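Local coordinates for sefir domain protein (Bacillus cereus F65185, PDB 5Y8E), which probably takes part in signalling through SEFIR-SEFIR association, being a bacterial member of the SEFIR family, at residues V32-L36 with D37-G41; L20-A23 with N24-K28. All blocks are in the same frame, centred on the assembly; numbering follows the deposited sequence.

Contact 1. Residues V32-L36 with D37-G41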
ATOM      1  N   VAL A  32       4.450 -12.131  -8.496  1.00 15.96           N
ATOM      2  CA  VAL A  32       3.111 -11.785  -8.027  1.00 17.14           C
ATOM      3  C   VAL A  32       2.317 -11.081  -9.115  1.00 19.12           C
ATOM      4  O   VAL A  32       2.882 -10.604 -10.103  1.00 20.23           O
ATOM      5  CB  VAL A  32       3.138 -10.898  -6.763  1.00 20.85           C
ATOM      6  CG1 VAL A  32       3.881 -11.589  -5.623  1.00 20.01           C
ATOM      7  CG2 VAL A  32       3.746  -9.537  -7.068  1.00 16.81           C
ATOM      8  N   GLU A  33       1.002 -11.025  -8.930  1.00 13.63           N
ATOM      9  CA  GLU A  33       0.133 -10.251  -9.801  1.00 13.09           C
ATOM     10  C   GLU A  33      -0.118  -8.916  -9.135  1.00 13.21           C
ATOM     11  O   GLU A  33      -0.461  -8.872  -7.952  1.00 15.46           O
ATOM     12  CB  GLU A  33      -1.196 -10.981 -10.002  1.00 17.44           C
ATOM     13  CG  GLU A  33      -1.057 -12.317 -10.721  1.00 22.65           C
ATOM     14  CD  GLU A  33      -0.670 -12.154 -12.174  1.00 34.86           C
ATOM     15  OE1 GLU A  33      -0.783 -11.031 -12.707  1.00 38.85           O
ATOM     16  OE2 GLU A  33      -0.249 -13.150 -12.791  1.00 45.37           O
ATOM     17  N   VAL A  34       0.065  -7.825  -9.875  1.00 11.14           N
ATOM     18  CA  VAL A  34      -0.134  -6.497  -9.300  1.00 10.13           C
ATOM     19  C   VAL A  34      -1.372  -5.837  -9.883  1.00 12.89           C
ATOM     20  O   VAL A  34      -1.570  -5.819 -11.106  1.00 13.32           O
ATOM     21  CB  VAL A  34       1.111  -5.580  -9.468  1.00  9.58           C
ATOM     22  CG1 VAL A  34       0.805  -4.161  -9.000  1.00 11.97           C
ATOM     23  CG2 VAL A  34       2.287  -6.140  -8.688  1.00  9.58           C
ATOM     24  N   ILE A  35      -2.220  -5.335  -8.989  1.00  9.69           N
ATOM     25  CA  ILE A  35      -3.370  -4.526  -9.365  1.00  9.58           C
ATOM     26  C   ILE A  35      -2.990  -3.048  -9.282  1.00 10.68           C
ATOM     27  O   ILE A  35      -2.795  -2.507  -8.188  1.00  9.17           O
ATOM     28  CB  ILE A  35      -4.580  -4.801  -8.438  1.00  9.80           C
ATOM     29  CG1 ILE A  35      -4.914  -6.296  -8.429  1.00 13.42           C
ATOM     30  CG2 ILE A  35      -5.781  -3.977  -8.885  1.00 10.09           C
ATOM     31  CD1 ILE A  35      -5.929  -6.718  -7.345  1.00 15.54           C
ATOM     32  N   LEU A  36      -2.891  -2.400 -10.439  1.00 11.36           N
ATOM     33  CA  LEU A  36      -2.442  -1.007 -10.520  1.00 10.28           C
ATOM     34  C   LEU A  36      -3.433  -0.177 -11.328  1.00 12.17           C
ATOM     35  O   LEU A  36      -3.827  -0.573 -12.431  1.00 13.87           O
ATOM     36  CB  LEU A  36      -1.049  -0.935 -11.170  1.00 10.09           C
ATOM     37  CG  LEU A  36      -0.392   0.448 -11.217  1.00 13.97           C
ATOM     38  CD1 LEU A  36      -0.113   0.971  -9.803  1.00 13.32           C
ATOM     39  CD2 LEU A  36       0.889   0.401 -12.048  1.00 12.88           C
ATOM     40  N   ASP A  37      -3.823   0.978 -10.788  1.00 11.09           N
ATOM     41  CA  ASP A  37      -4.821   1.836 -11.435  1.00 13.69           C
ATOM     42  C   ASP A  37      -4.521   2.157 -12.903  1.00 14.29           C
ATOM     43  O   ASP A  37      -5.410   2.111 -13.757  1.00 17.36           O
ATOM     44  CB  ASP A  37      -5.044   3.125 -10.622  1.00 13.07           C
ATOM     45  CG  ASP A  37      -3.760   3.928 -10.393  1.00 15.61           C
ATOM     46  OD1 ASP A  37      -2.654   3.487 -10.784  1.00 14.27           O
ATOM     47  OD2 ASP A  37      -3.861   5.020  -9.790  1.00 15.17           O
ATOM     48  N   ARG A  38      -3.268   2.450 -13.210  1.00 14.63           N
ATOM     49  CA  ARG A  38      -2.940   2.879 -14.566  1.00 17.38           C
ATOM     50  C   ARG A  38      -3.023   1.768 -15.605  1.00 15.54           C
ATOM     51  O   ARG A  38      -3.328   2.024 -16.772  1.00 18.30           O
ATOM     52  CB  ARG A  38      -1.599   3.587 -14.582  1.00 18.61           C
ATOM     53  CG  ARG A  38      -1.627   4.811 -13.691  1.00 23.36           C
ATOM     54  CD  ARG A  38      -0.263   5.409 -13.545  1.00 15.01           C
ATOM     55  NE  ARG A  38       0.230   5.934 -14.810  1.00 16.56           N
ATOM     56  CZ  ARG A  38       1.489   6.299 -15.001  1.00 17.96           C
ATOM     57  NH1 ARG A  38       2.357   6.169 -14.011  1.00 12.94           N
ATOM     58  NH2 ARG A  38       1.884   6.775 -16.176  1.00 19.18           N
ATOM     59  N   TRP A  39      -2.806   0.532 -15.165  1.00 11.07           N
ATOM     60  CA  TRP A  39      -2.930  -0.621 -16.050  1.00 12.41           C
ATOM     61  C   TRP A  39      -4.396  -0.927 -16.332  1.00 12.30           C
ATOM     62  O   TRP A  39      -4.719  -1.612 -17.303  1.00 16.14           O
ATOM     63  CB  TRP A  39      -2.235  -1.846 -15.449  1.00 10.74           C
ATOM     64  CG  TRP A  39      -0.730  -1.747 -15.484  1.00 12.98           C
ATOM     65  CD1 TRP A  39       0.023  -0.914 -16.273  1.00 16.38           C
ATOM     66  CD2 TRP A  39       0.200  -2.498 -14.691  1.00 10.56           C
ATOM     67  NE1 TRP A  39       1.364  -1.113 -16.022  1.00 14.64           N
ATOM     68  CE2 TRP A  39       1.498  -2.077 -15.055  1.00 17.72           C
ATOM     69  CE3 TRP A  39       0.063  -3.492 -13.719  1.00 10.46           C
ATOM     70  CZ2 TRP A  39       2.650  -2.616 -14.467  1.00 14.16           C
ATOM     71  CZ3 TRP A  39       1.203  -4.023 -13.140  1.00 11.71           C
ATOM     72  CH2 TRP A  39       2.480  -3.585 -13.514  1.00 14.76           C
ATOM     73  N   HIS A  40      -5.271  -0.399 -15.481  1.00 13.77           N
ATOM     74  CA  HIS A  40      -6.713  -0.556 -15.632  1.00 15.25           C
ATOM     75  C   HIS A  40      -7.371   0.694 -16.203  1.00 18.01           C
ATOM     76  O   HIS A  40      -8.582   0.709 -16.433  1.00 17.00           O
ATOM     77  CB  HIS A  40      -7.352  -0.915 -14.288  1.00 14.53           C
ATOM     78  CG  HIS A  40      -7.072  -2.317 -13.845  1.00 17.05           C
ATOM     79  ND1 HIS A  40      -7.954  -3.355 -14.054  1.00 24.68           N
ATOM     80  CD2 HIS A  40      -6.002  -2.853 -13.211  1.00 14.19           C
ATOM     81  CE1 HIS A  40      -7.438  -4.473 -13.568  1.00 26.52           C
ATOM     82  NE2 HIS A  40      -6.257  -4.194 -13.050  1.00 16.52           N
ATOM     83  N   GLY A  41      -6.577   1.737 -16.433  1.00 13.18           N
ATOM     84  CA  GLY A  41      -7.091   2.974 -17.007  1.00 15.75           C
ATOM     85  C   GLY A  41      -8.206   3.606 -16.192  1.00 17.16           C
ATOM     86  O   GLY A  41      -9.186   4.126 -16.745  1.00 15.00           O
TER

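Contact 2. Residues L20-A23 with N24-K28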
ATOM      1  N   LEU A  20       5.109   2.931 -10.491  1.00 10.54           N
ATOM      2  CA  LEU A  20       5.061   2.130 -11.713  1.00 13.31           C
ATOM      3  C   LEU A  20       6.268   1.188 -11.826  1.00 10.61           C
ATOM      4  O   LEU A  20       6.116   0.006 -12.167  1.00 11.99           O
ATOM      5  CB  LEU A  20       4.968   3.033 -12.946  1.00 16.18           C
ATOM      6  CG  LEU A  20       4.905   2.321 -14.300  1.00 19.36           C
ATOM      7  CD1 LEU A  20       3.632   1.487 -14.417  1.00 18.50           C
ATOM      8  CD2 LEU A  20       5.006   3.311 -15.459  1.00 20.07           C
ATOM      9  N   ASP A  21       7.462   1.705 -11.538  1.00 10.58           N
ATOM     10  CA  ASP A  21       8.674   0.887 -11.569  1.00 12.23           C
ATOM     11  C   ASP A  21       8.577  -0.259 -10.563  1.00 11.35           C
ATOM     12  O   ASP A  21       9.002  -1.382 -10.845  1.00 14.03           O
ATOM     13  CB  ASP A  21       9.920   1.732 -11.251  1.00 16.97           C
ATOM     14  CG  ASP A  21      10.312   2.677 -12.370  1.00 19.48           C
ATOM     15  OD1 ASP A  21       9.807   2.544 -13.506  1.00 20.80           O
ATOM     16  OD2 ASP A  21      11.149   3.569 -12.106  1.00 20.37           O
ATOM     17  N   LEU A  22       8.019   0.029  -9.390  1.00 11.06           N
ATOM     18  CA  LEU A  22       7.844  -0.988  -8.346  1.00 11.24           C
ATOM     19  C   LEU A  22       6.853  -2.058  -8.786  1.00 11.00           C
ATOM     20  O   LEU A  22       7.090  -3.252  -8.598  1.00 12.14           O
ATOM     21  CB  LEU A  22       7.372  -0.349  -7.039  1.00 10.79           C
ATOM     22  CG  LEU A  22       7.293  -1.343  -5.878  1.00 12.10           C
ATOM     23  CD1 LEU A  22       8.703  -1.818  -5.518  1.00 15.06           C
ATOM     24  CD2 LEU A  22       6.606  -0.720  -4.688  1.00 13.88           C
ATOM     25  N   ALA A  23       5.762  -1.649  -9.395  1.00  8.46           N
ATOM     26  CA  ALA A  23       4.775  -2.576  -9.884  1.00 11.54           C
ATOM     27  C   ALA A  23       5.366  -3.559 -10.914  1.00 11.52           C
ATOM     28  O   ALA A  23       5.184  -4.726 -10.878  1.00  9.97           O
ATOM     29  CB  ALA A  23       3.627  -1.814 -10.492  1.00 10.73           C
ATOM     30  N   ASN A  24       6.142  -2.989 -11.822  1.00 12.80           N
ATOM     31  CA  ASN A  24       6.753  -3.795 -12.861  1.00 11.35           C
ATOM     32  C   ASN A  24       7.731  -4.756 -12.235  1.00 13.36           C
ATOM     33  O   ASN A  24       7.794  -5.866 -12.587  1.00 12.45           O
ATOM     34  CB  ASN A  24       7.408  -2.950 -13.927  1.00 15.17           C
ATOM     35  CG  ASN A  24       6.438  -2.553 -15.019  1.00 17.97           C
ATOM     36  OD1 ASN A  24       5.885  -3.358 -15.661  1.00 23.65           O
ATOM     37  ND2 ASN A  24       6.225  -1.324 -15.163  1.00 20.98           N
ATOM     38  N   LYS A  25       8.486  -4.262 -11.304  1.00 11.22           N
ATOM     39  CA  LYS A  25       9.528  -5.057 -10.674  1.00 13.95           C
ATOM     40  C   LYS A  25       8.936  -6.262  -9.935  1.00 13.90           C
ATOM     41  O   LYS A  25       9.397  -7.349 -10.023  1.00 12.60           O
ATOM     42  CB  LYS A  25      10.347  -4.192  -9.741  1.00 11.28           C
ATOM     43  CG  LYS A  25      11.539  -4.903  -9.132  1.00 12.65           C
ATOM     44  CD  LYS A  25      12.439  -3.979  -8.368  1.00 13.30           C
ATOM     45  CE  LYS A  25      13.646  -4.643  -7.778  1.00 16.94           C
ATOM     46  NZ  LYS A  25      14.424  -3.782  -6.877  1.00 20.23           N
ATOM     47  N   LEU A  26       7.867  -5.977  -9.197  1.00 10.49           N
ATOM     48  CA  LEU A  26       7.176  -7.013  -8.461  1.00  9.36           C
ATOM     49  C   LEU A  26       6.676  -8.138  -9.367  1.00 11.55           C
ATOM     50  O   LEU A  26       6.764  -9.261  -9.006  1.00 13.18           O
ATOM     51  CB  LEU A  26       5.997  -6.453  -7.660  1.00  9.70           C
ATOM     52  CG  LEU A  26       6.318  -5.636  -6.426  1.00 10.74           C
ATOM     53  CD1 LEU A  26       5.115  -4.842  -5.923  1.00  8.55           C
ATOM     54  CD2 LEU A  26       6.922  -6.451  -5.372  1.00 12.74           C
ATOM     55  N   MET A  27       6.158  -7.777 -10.513  1.00 11.41           N
ATOM     56  CA  MET A  27       5.650  -8.788 -11.423  1.00 12.15           C
ATOM     57  C   MET A  27       6.821  -9.537 -12.100  1.00 15.15           C
ATOM     58  O   MET A  27       6.773 -10.701 -12.305  1.00 16.77           O
ATOM     59  CB  MET A  27       4.694  -8.195 -12.455  1.00 20.00           C
ATOM     60  CG  MET A  27       3.369  -7.755 -11.848  1.00 20.00           C
ATOM     61  SD  MET A  27       1.989  -7.665 -13.058  1.00 20.00           S
ATOM     62  CE  MET A  27       1.943  -9.321 -13.533  1.00 20.00           C
ATOM     63  N   LYS A  28       7.868  -8.810 -12.411  1.00 14.42           N
ATOM     64  CA  LYS A  28       9.001  -9.397 -13.126  1.00 16.37           C
ATOM     65  C   LYS A  28       9.842 -10.303 -12.245  1.00 19.62           C
ATOM     66  O   LYS A  28      10.269 -11.341 -12.671  1.00 19.30           O
ATOM     67  CB  LYS A  28       9.878  -8.316 -13.791  1.00 16.26           C
ATOM     68  CG  LYS A  28      11.162  -8.836 -14.349  1.00 26.56           C
ATOM     69  CD  LYS A  28      11.704  -8.049 -15.527  1.00 35.15           C
ATOM     70  CE  LYS A  28      13.173  -8.443 -15.865  1.00 41.29           C
ATOM     71  NZ  LYS A  28      13.900  -7.357 -16.561  1.00 43.01           N
TER
HETATM   72  O   HOH W   1       8.337   0.874 -15.230  1.00 28.94           O

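Contact 1. Residues V32-L36 with D37-G41
Leu-36 meets Trp-39 through one methyl group: CD2 sits over the middle of the six-membered ring, 4.0 Å from its centroid and only 15° off the normal, a CH-pi contact over the face. The leucine reaches that face because its CG stands opposite the backbone N (chi1 -175°). Its CB adds a second touch, 3.8 Å from Trp-39 CE3. The same indole presents its edge to the strand, where Val-34 CB lies 4.0 Å from Trp-39 CZ3 and Val-34 O lies near the ring plane. The tight part is here, at the buried Leu-36 and Val-34; Ala-23 and Asn-24 of helix 13-29 also touch the indole.

Asp-37 is buried too. Its OD1 takes a weak bond from Arg-38 N at 2.7 Å, with an N-H...O angle of 120°, and also bonds Tyr-8 OH, while OD2 bonds Trp-10 NE1; both carboxylate oxygens are therefore held.

The solvent side belongs to the rings: Trp-39, like His-40, is exposed, although one of its faces carries the leucine methyl. The packing thins out towards His-40. Ile-35 CG2 comes no nearer than 4.2 Å to His-40 NE2, although Phe-50 meets the imidazole from helix 47-57. Leu-36 O lies at the imidazole edge, 3.2 Å from His-40 CD2, and accepts two weak backbone bonds, from Trp-39 N at 3.1 Å and from His-40 N. Residues 37-39 take helical backbone angles just after the strand, at the C-terminal end of a parallel strand in the alpha/beta fold of the SEFIR domain.

Contact 2. Residues L20-A23 with N24-K28
With the leucine CG opposite its backbone N (chi1 -180°) and the asparagine CG turned between N and HA, past the usual -60° (chi1 -87°), Leu-20 and Asn-24 lie side by side, pointing the same way. Asn-24 ND2 comes 3.9 Å from Leu-20 CD1 and folds back over the preceding turn to Leu-20 O. That carbonyl oxygen accepts twice, from Asn-24 N at 3.0 Å in a fairly straight bond (161°) and from Asn-24 ND2 at 3.3 Å in a weak one. A water ties the amide to Asp-21, three residues earlier, donating to Asp-21 OD1 at 2.8 Å and accepting weakly from Asn-24 ND2.

Two residues on, on another side of the helix, Leu-22 and Leu-26 make the apolar counterpart, with CG of the first 4.1 Å from CD1 of the second. Both also touch Tyr-135 of helix 131-143, while Ala-23 faces Val-34 of strand 33-35. Lys-25 stretches its chain away from the turn, and its ammonium makes a cation-pi contact with Tyr-135.

Leu-22, Ala-23 and Leu-26 are buried, whereas Asp-21 and Asn-24 are exposed. The weak second bond implies that the amide is only lightly held at Leu-20 O, and that the regular i to i+4 main-chain bonds carry the turn.

Contact 2 comes first along the chain, on helix 13-29, and contact 1 follows at strand 33-35 and the turn after it; helix 13-29 and strand 33-35 belong with strand 3-7 to one beta-alpha-beta unit, and the turn 37-41 follows it. Their centres are 10 Å apart, yet they touch directly. Trp-39 CZ2 of contact 1 packs 3.5 Å from Asn-24 OD1, so the indole and the amide that reaches back along the helix share a border. Further along the helix Met-27 CG lies 3.4 Å from Val-32 O, and Val-32 CG2 lies 3.6 Å from Leu-26 O. The helix thus meets the start of segment 32-36 through Met-27 and Leu-26, and the turn beyond it through Asn-24.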